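Lipoprotein LPPX (Mycobacterium tuberculosis, PDB 2BYO) is required for the translocation of phthiocerol dimycocerosates to the surface of Mycobacterium tuberculosis, and probably carries the lipid in a large hydrophobic cavity. Local coordinates at the oxaloacetate ion site. Coordinates in Å, arbitrary orientation; residue numbers count along the deposited sequence, not the author numbering.

The oxaloacetate ion site. Residues 72-73, 84-85, 95, 100. With OAA (oxaloacetate ion), chain B.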
loop_
_atom_site.group_PDB
_atom_site.type_symbol
_atom_site.label_atom_id
_atom_site.label_comp_id
_atom_site.label_asym_id
_atom_site.label_seq_id
_atom_site.Cartn_x
_atom_site.Cartn_y
_atom_site.Cartn_z
ATOM N N LYS A 72 -5.168 4.921 12.340
ATOM C CA LYS A 72 -4.735 6.115 13.057
ATOM C C LYS A 72 -3.223 6.241 12.884
ATOM O O LYS A 72 -2.496 5.259 13.006
ATOM C CB LYS A 72 -5.083 6.005 14.539
ATOM C CG LYS A 72 -4.832 7.275 15.358
ATOM C CD LYS A 72 -5.230 7.056 16.818
ATOM C CE LYS A 72 -4.831 8.232 17.731
ATOM N NZ LYS A 72 -5.122 7.938 19.172
ATOM N N GLY A 73 -2.758 7.447 12.579
ATOM C CA GLY A 73 -1.339 7.690 12.482
ATOM C C GLY A 73 -1.029 9.130 12.140
ATOM O O GLY A 73 -1.752 10.047 12.532
ATOM N N PRO A 84 -1.829 14.706 11.916
ATOM C CA PRO A 84 -2.535 13.503 12.354
ATOM C C PRO A 84 -3.515 12.992 11.291
ATOM O O PRO A 84 -4.148 13.794 10.598
ATOM C CB PRO A 84 -3.284 13.968 13.604
ATOM C CG PRO A 84 -2.593 15.228 14.034
ATOM C CD PRO A 84 -2.072 15.853 12.804
ATOM N N PHE A 85 -3.632 11.669 11.197
ATOM C CA PHE A 85 -4.354 10.992 10.115
ATOM C C PHE A 85 -5.230 9.917 10.720
ATOM O O PHE A 85 -4.788 9.196 11.604
ATOM C CB PHE A 85 -3.354 10.341 9.133
ATOM C CG PHE A 85 -3.998 9.422 8.114
ATOM C CD1 PHE A 85 -4.363 9.898 6.859
ATOM C CD2 PHE A 85 -4.254 8.098 8.414
ATOM C CE1 PHE A 85 -4.967 9.068 5.922
ATOM C CE2 PHE A 85 -4.863 7.248 7.472
ATOM C CZ PHE A 85 -5.217 7.740 6.228
ATOM N N LYS A 95 -5.956 16.191 10.547
ATOM C CA LYS A 95 -6.126 17.270 11.515
ATOM C C LYS A 95 -5.171 18.410 11.173
ATOM O O LYS A 95 -3.944 18.235 11.141
ATOM C CB LYS A 95 -5.866 16.769 12.936
ATOM C CG LYS A 95 -6.279 17.734 14.049
ATOM C CD LYS A 95 -5.904 17.177 15.418
ATOM C CE LYS A 95 -6.395 18.078 16.527
ATOM N NZ LYS A 95 -6.029 17.555 17.877
ATOM N N TRP A 100 -10.260 18.762 12.453
ATOM C CA TRP A 100 -10.292 17.619 11.546
ATOM C C TRP A 100 -11.028 17.972 10.260
ATOM O O TRP A 100 -12.065 18.594 10.308
ATOM C CB TRP A 100 -10.997 16.438 12.224
ATOM C CG TRP A 100 -10.148 15.815 13.265
ATOM C CD1 TRP A 100 -10.205 16.024 14.615
ATOM C CD2 TRP A 100 -9.086 14.892 13.043
ATOM N NE1 TRP A 100 -9.241 15.272 15.245
ATOM C CE2 TRP A 100 -8.538 14.574 14.299
ATOM C CE3 TRP A 100 -8.543 14.297 11.897
ATOM C CZ2 TRP A 100 -7.484 13.685 14.442
ATOM C CZ3 TRP A 100 -7.497 13.424 12.039
ATOM C CH2 TRP A 100 -6.974 13.120 13.301
HETATM O O1 OAA B . -3.891 10.498 15.005
HETATM O O2 OAA B . -5.970 10.696 15.572
HETATM O O4 OAA B . -3.254 12.436 18.861
HETATM O O5 OAA B . -5.010 11.342 19.566
HETATM O O3 OAA B . -5.413 14.060 17.790
HETATM C C1 OAA B . -4.797 11.134 15.602
HETATM C C2 OAA B . -4.481 12.441 16.305
HETATM C C3 OAA B . -5.239 12.673 17.610
HETATM C C4 OAA B . -4.459 12.118 18.742
#
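The oxaloacetate ion lies in a partly enclosed site between two lysine chains, with Pro84 and Trp100 completing its walls. Lys72 runs alongside the ligand. Its CG is anti to the backbone N (chi1 -173°) and the rest of the chain is extended. The aliphatic part therefore passes along the C1 carboxylate, with CG 3.4 Å from OAA O1 and CE 3.6 Å from OAA C1. The tip goes on to the other carboxylate, where NZ forms a salt bridge to OAA O5 at 3.4 Å. As a hydrogen bond this contact is weak. Lys95 is stretched in the same way, with CG anti to its backbone N (chi1 -169°), and stands across the ligand from Lys72. Its NZ comes within 3.5 Å of OAA O3, the oxygen on C3. If both amines are protonated, their charge would probably favour an anion, although no bond is assigned to Lys95.

Trp100 has CG anti to its carbonyl carbon (chi1 -74°). The indole presents the benzo edge to the ligand, not a face. CH2 is 3.7 Å from OAA C1, which lies at the ring edge in the ring plane. One indole face is packed against Lys95, whose CB sits 3.5 Å above the plane over the ring centre. This packing would help to hold the indole edge towards the ligand. Pro84 sets the CB corner of its ring against the methylene carbon OAA C2, at 3.3 Å. The protein hides 161 of the ion's 266 Å², and the Lys72 bond is weak, so the grip appears modest. The ion may come from purification or crystallisation.

The residues sit on strands 70-77, 83-88, 91-96 and 99-105, at one end of the U-shaped beta-half-barrel.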